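PDB 2PP3: L-talarate/galactarate dehydratase from Salmonella typhimurium, which dehydrates L-talarate and galactarate to 5-keto-4-deoxy-D-glucarate with the help of magnesium, and also epimerises L-talarate to galactarate. Local coordinates for residues B[46-51]-B[226-231]; B[77-82]-B[132-137]. The protein carries 1 engineered substitution. All coordinates share one frame; numbering follows the deposited sequence.

Interaction 1. Residues B[46-51]-B[226-231]. With MG (magnesium ion), chain F; LGT (L-glucaric acid), chain G.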
# COMPACT_ATOMS: atom_id res chain seq x y z
N ASP B 46 -33.80 1.55 10.73
CA ASP B 46 -33.34 0.20 11.03
C ASP B 46 -33.62 -0.03 12.52
O ASP B 46 -34.38 0.72 13.12
CB ASP B 46 -31.84 0.05 10.74
CG ASP B 46 -30.99 1.16 11.35
OD1 ASP B 46 -31.23 1.54 12.52
OD2 ASP B 46 -30.07 1.64 10.67
N ALA B 47 -33.01 -1.06 13.10
CA ALA B 47 -33.25 -1.36 14.51
C ALA B 47 -32.90 -0.20 15.46
O ALA B 47 -33.46 -0.10 16.54
CB ALA B 47 -32.49 -2.61 14.91
N LYS B 48 -31.97 0.66 15.05
CA LYS B 48 -31.58 1.79 15.88
C LYS B 48 -32.78 2.71 16.16
O LYS B 48 -32.81 3.42 17.18
CB LYS B 48 -30.45 2.59 15.22
CG LYS B 48 -29.12 1.85 15.18
CD LYS B 48 -28.01 2.70 14.57
CE LYS B 48 -28.08 2.77 13.04
NZ LYS B 48 -29.31 3.45 12.52
N VAL B 49 -33.75 2.70 15.26
CA VAL B 49 -34.95 3.52 15.41
C VAL B 49 -36.00 2.75 16.22
O VAL B 49 -36.60 3.29 17.15
CB VAL B 49 -35.56 3.90 14.04
CG1 VAL B 49 -36.82 4.74 14.24
CG2 VAL B 49 -34.53 4.66 13.22
N LEU B 50 -36.22 1.48 15.87
CA LEU B 50 -37.20 0.65 16.56
C LEU B 50 -36.87 0.38 18.03
O LEU B 50 -37.72 -0.13 18.76
CB LEU B 50 -37.40 -0.67 15.81
CG LEU B 50 -38.29 -0.64 14.56
CD1 LEU B 50 -37.69 0.30 13.52
CD2 LEU B 50 -38.43 -2.04 14.01
N THR B 51 -35.65 0.69 18.46
CA THR B 51 -35.29 0.49 19.86
C THR B 51 -35.28 1.85 20.55
O THR B 51 -35.05 1.94 21.76
CB THR B 51 -33.89 -0.16 20.01
OG1 THR B 51 -32.89 0.69 19.44
CG2 THR B 51 -33.87 -1.53 19.35
N ASP B 226 -28.54 -7.83 9.27
CA ASP B 226 -27.85 -6.74 9.93
C ASP B 226 -28.67 -6.27 11.14
O ASP B 226 -29.77 -5.74 10.98
CB ASP B 226 -27.70 -5.61 8.93
CG ASP B 226 -26.93 -4.44 9.47
OD1 ASP B 226 -26.64 -4.36 10.68
OD2 ASP B 226 -26.62 -3.57 8.64
N ALA B 227 -28.13 -6.47 12.34
CA ALA B 227 -28.81 -6.10 13.58
C ALA B 227 -28.49 -4.69 14.05
O ALA B 227 -29.06 -4.22 15.04
CB ALA B 227 -28.47 -7.10 14.68
N ASN B 228 -27.58 -4.02 13.36
CA ASN B 228 -27.20 -2.66 13.72
C ASN B 228 -26.95 -2.42 15.22
O ASN B 228 -27.48 -1.47 15.80
CB ASN B 228 -28.24 -1.67 13.20
CG ASN B 228 -28.12 -1.43 11.69
OD1 ASN B 228 -27.26 -0.67 11.23
ND2 ASN B 228 -28.97 -2.10 10.92
N GLN B 229 -26.14 -3.30 15.82
CA GLN B 229 -25.76 -3.19 17.24
C GLN B 229 -26.88 -3.32 18.26
O GLN B 229 -26.64 -3.11 19.45
CB GLN B 229 -25.09 -1.84 17.51
CG GLN B 229 -24.01 -1.41 16.54
CD GLN B 229 -23.47 -0.04 16.89
OE1 GLN B 229 -22.81 0.15 17.91
NE2 GLN B 229 -23.76 0.94 16.04
N GLN B 230 -28.08 -3.69 17.83
CA GLN B 230 -29.20 -3.77 18.77
C GLN B 230 -29.39 -4.98 19.67
O GLN B 230 -30.34 -5.02 20.45
CB GLN B 230 -30.51 -3.47 18.03
CG GLN B 230 -30.64 -2.02 17.57
CD GLN B 230 -29.88 -1.04 18.47
OE1 GLN B 230 -28.70 -0.74 18.23
NE2 GLN B 230 -30.54 -0.54 19.50
N TRP B 231 -28.51 -5.97 19.59
CA TRP B 231 -28.65 -7.13 20.47
C TRP B 231 -27.63 -7.05 21.60
O TRP B 231 -26.62 -6.36 21.47
CB TRP B 231 -28.42 -8.44 19.74
CG TRP B 231 -29.46 -8.80 18.76
CD1 TRP B 231 -30.80 -8.55 18.86
CD2 TRP B 231 -29.28 -9.56 17.56
NE1 TRP B 231 -31.46 -9.11 17.79
CE2 TRP B 231 -30.55 -9.73 16.98
CE3 TRP B 231 -28.16 -10.11 16.93
CZ2 TRP B 231 -30.74 -10.44 15.79
CZ3 TRP B 231 -28.34 -10.81 15.74
CH2 TRP B 231 -29.63 -10.97 15.18
MG MG F . -24.94 -2.29 8.39
O1A LGT G . -26.33 -0.33 4.85
C1 LGT G . -26.00 -0.68 5.99
O1B LGT G . -25.09 -1.51 6.23
C2 LGT G . -26.77 -0.06 7.21
O2 LGT G . -26.08 -0.31 8.45
C3 LGT G . -26.98 1.46 7.08
O3 LGT G . -25.75 2.13 7.37
C4 LGT G . -28.06 2.02 8.04
O4 LGT G . -27.64 1.84 9.40
C5 LGT G . -28.38 3.52 7.83
O5 LGT G . -28.79 3.72 6.47
C6 LGT G . -29.51 4.00 8.76
O6A LGT G . -29.15 4.55 9.84
O6B LGT G . -30.70 3.81 8.41
O HOH W 1 -31.60 -3.06 11.77
O HOH W 2 -24.79 -2.32 10.57

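Interaction 2. Residues B[77-82]-B[132-137]. With LGT (L-glucaric acid), chain G.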
# COMPACT_ATOMS: atom_id res chain seq x y z
N GLY B 77 -13.85 13.98 -4.84
CA GLY B 77 -14.05 12.98 -3.81
C GLY B 77 -15.10 13.45 -2.82
O GLY B 77 -15.52 14.61 -2.87
N PHE B 78 -15.53 12.57 -1.93
CA PHE B 78 -16.55 12.96 -0.96
C PHE B 78 -16.64 12.07 0.26
O PHE B 78 -16.13 10.94 0.28
CB PHE B 78 -17.92 13.03 -1.64
CG PHE B 78 -18.50 11.68 -1.96
CD1 PHE B 78 -19.21 10.96 -1.00
CD2 PHE B 78 -18.31 11.10 -3.22
CE1 PHE B 78 -19.72 9.68 -1.27
CE2 PHE B 78 -18.81 9.83 -3.51
CZ PHE B 78 -19.52 9.12 -2.54
N SER B 79 -17.30 12.60 1.28
CA SER B 79 -17.57 11.89 2.52
C SER B 79 -19.05 12.16 2.75
O SER B 79 -19.68 12.87 1.97
CB SER B 79 -16.71 12.42 3.68
OG SER B 79 -16.91 13.80 3.91
N TYR B 80 -19.61 11.58 3.80
CA TYR B 80 -21.02 11.77 4.05
C TYR B 80 -21.30 11.65 5.53
O TYR B 80 -20.42 11.35 6.32
CB TYR B 80 -21.81 10.69 3.32
CG TYR B 80 -21.71 9.34 3.99
CD1 TYR B 80 -22.65 8.92 4.93
CD2 TYR B 80 -20.63 8.49 3.72
CE1 TYR B 80 -22.52 7.70 5.60
CE2 TYR B 80 -20.49 7.27 4.38
CZ TYR B 80 -21.44 6.88 5.32
OH TYR B 80 -21.29 5.68 5.97
N SER B 81 -22.55 11.89 5.89
CA SER B 81 -22.97 11.77 7.27
C SER B 81 -24.45 11.44 7.32
O SER B 81 -25.27 12.14 6.73
CB SER B 81 -22.71 13.07 8.04
OG SER B 81 -23.01 12.90 9.42
N LYS B 82 -24.78 10.34 7.97
CA LYS B 82 -26.17 9.94 8.13
C LYS B 82 -26.53 10.44 9.52
O LYS B 82 -26.11 9.87 10.52
CB LYS B 82 -26.32 8.42 8.04
CG LYS B 82 -26.11 7.87 6.64
CD LYS B 82 -26.34 6.37 6.61
CE LYS B 82 -26.07 5.79 5.23
NZ LYS B 82 -26.25 4.31 5.21
N ILE B 132 -11.07 15.14 6.02
CA ILE B 132 -9.92 14.96 5.15
C ILE B 132 -10.30 13.97 4.04
O ILE B 132 -9.80 14.05 2.93
CB ILE B 132 -8.70 14.42 5.94
CG1 ILE B 132 -8.22 15.50 6.91
CG2 ILE B 132 -7.56 14.03 4.99
CD1 ILE B 132 -7.05 15.09 7.76
N SER B 133 -11.22 13.06 4.36
CA SER B 133 -11.68 12.06 3.41
C SER B 133 -11.95 12.56 1.99
O SER B 133 -11.37 12.05 1.03
CB SER B 133 -12.94 11.37 3.93
OG SER B 133 -12.65 10.56 5.04
N PRO B 134 -12.84 13.57 1.84
CA PRO B 134 -13.15 14.11 0.51
C PRO B 134 -11.89 14.48 -0.27
O PRO B 134 -11.75 14.16 -1.44
CB PRO B 134 -14.00 15.34 0.82
CG PRO B 134 -14.62 15.02 2.16
CD PRO B 134 -13.47 14.38 2.90
N ILE B 135 -10.99 15.17 0.42
CA ILE B 135 -9.74 15.62 -0.17
C ILE B 135 -8.83 14.45 -0.54
O ILE B 135 -8.29 14.41 -1.65
CB ILE B 135 -9.00 16.56 0.80
CG1 ILE B 135 -9.83 17.84 1.00
CG2 ILE B 135 -7.62 16.88 0.28
CD1 ILE B 135 -9.32 18.75 2.12
N ASP B 136 -8.66 13.50 0.38
CA ASP B 136 -7.81 12.34 0.14
C ASP B 136 -8.35 11.57 -1.06
O ASP B 136 -7.61 11.19 -1.97
CB ASP B 136 -7.78 11.43 1.38
CG ASP B 136 -6.93 10.17 1.18
OD1 ASP B 136 -5.68 10.26 1.23
OD2 ASP B 136 -7.51 9.08 0.97
N ILE B 137 -9.66 11.35 -1.07
CA ILE B 137 -10.29 10.63 -2.16
C ILE B 137 -10.13 11.39 -3.49
O ILE B 137 -9.81 10.78 -4.51
CB ILE B 137 -11.79 10.37 -1.82
CG1 ILE B 137 -11.86 9.38 -0.64
CG2 ILE B 137 -12.53 9.81 -3.03
CD1 ILE B 137 -13.28 9.06 -0.18
O1A LGT G . -26.33 -0.33 4.85
C1 LGT G . -26.00 -0.68 5.99
O1B LGT G . -25.09 -1.51 6.23
C2 LGT G . -26.77 -0.06 7.21
O2 LGT G . -26.08 -0.31 8.45
C3 LGT G . -26.98 1.46 7.08
O3 LGT G . -25.75 2.13 7.37
C4 LGT G . -28.06 2.02 8.04
O4 LGT G . -27.64 1.84 9.40
C5 LGT G . -28.38 3.52 7.83
O5 LGT G . -28.79 3.72 6.47
C6 LGT G . -29.51 4.00 8.76
O6A LGT G . -29.15 4.55 9.84
O6B LGT G . -30.70 3.81 8.41

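Interaction 1. Residues B[46-51]-B[226-231]
The carboxylate of Asp46 and the side-chain amide of Asn228 lie stacked on one another, their planes only 25° apart, with Asp46 CG 3.9 Å from Asn228 CG. Around the rim of the carboxylate the polar partners divide the work. Lys48 NZ bridges both oxygens from their syn sides in a salt bridge, 2.7 Å from Asp46 OD2, whereas Lys48 N reaches Asp46 OD1 from the anti side at 2.8 Å, the N-cap bond of helix 47-50. Two donors on OD1 and the shared lysine limit how the carboxylate can turn. The lysine chain folds back at its far end (chi3 -77°, chi4 64°), which brings NZ to the carboxylate and also to L-glucarate, whose O6A accepts from it at 2.9 Å. Asp46 OD2 faces the ligand hydroxyl O4 at 2.7 Å.

Behind this polar layer comes an aliphatic touch, Gln230 CG pressing on Ala47 CB at 3.3 Å. The end of the Gln230 amide lies beside Thr51. Water 1 accepts from Ala47 N and returns a weak bond to Asp226 O.

Of the two segments, 226-231 supplies the metal ligand, Asp226. Its OD2 meets the magnesium ion at 2.1 Å, while OD1 accepts from Asn228 N, closing an Asx turn; metal-bound water 2 lies 2.8 Å from Asp226 OD1. Ligand atoms O1B and O2 also coordinate the ion, and Glu252 and Glu278 complete the protein's share.

The arrangement is characteristic of the enolase superfamily, in which a segment of the N-terminal domain closes over the barrel's active site. Here the short helix 47-50 covers the type I' turn 227-230, which links strand 223-226 of the barrel to helix 233-243.

Interaction 2. Residues B[77-82]-B[132-137]
Pro134 meets strand 74-81 with its ring: CG lies 3.1 Å from Ser79 OG, with CD next nearest to the same oxygen. Ser79 CB also touches Ser133 CB, at 3.9 Å. One helical turn on, Ile137 spreads its two branches over the strand backbone, CG2 against Gly77 CA at 3.6 Å and CD1 against Phe78 O at 3.4 Å. Its CG2 stands opposite the backbone N while CG1 runs beside it (chi1 -67°), which lets the branches reach successive residues. At Gly77 the missing side chain permits this approach, and CA makes a C-H...O contact with Pro134 O, 3.5 Å away.

The polar ends are held from outside the contact. Ser79 OG bonds to Gln130 O, and Ser133 OG to Val129 O and Pro303 O. Backbone bonds from Gly77 and Ser79 pair this strand with strand 57-69.

Farther along the chain comes Lys82, whose extended chain carries NZ to L-glucarate O5 at 2.9 Å. Strand and helix run nearly antiparallel (155°), their axes 5.6 Å apart at closest: the helix-on-sheet packing of the N-terminal alpha+beta domain of the mandelate racemase/muconate lactonizing enzyme family.

In the fold
Both interactions meet at L-glucarate, yet their roles differ. Interaction 1 joins the N-terminal domain to a barrel loop directly beside the magnesium ion; interaction 2 lies within the N-terminal domain, and of its two segments only 77-82 touches the ligand, through Lys82. Their centres are about 26 Å apart and their nearest atoms about 7 Å, without touching. Lys48 binds the C6 carboxylate, Lys82 binds O5 and more weakly O3, Asp46 lies near O4 between those two hydroxyls, and Asp226 holds the magnesium that binds O1B and O2. Lys195, Arg83, Glu278 and the proton donor/acceptor His328 also hydrogen-bond to the ligand; Tyr80 of interaction 2 bonds to Asp301, the residue thought to raise the basicity of that histidine.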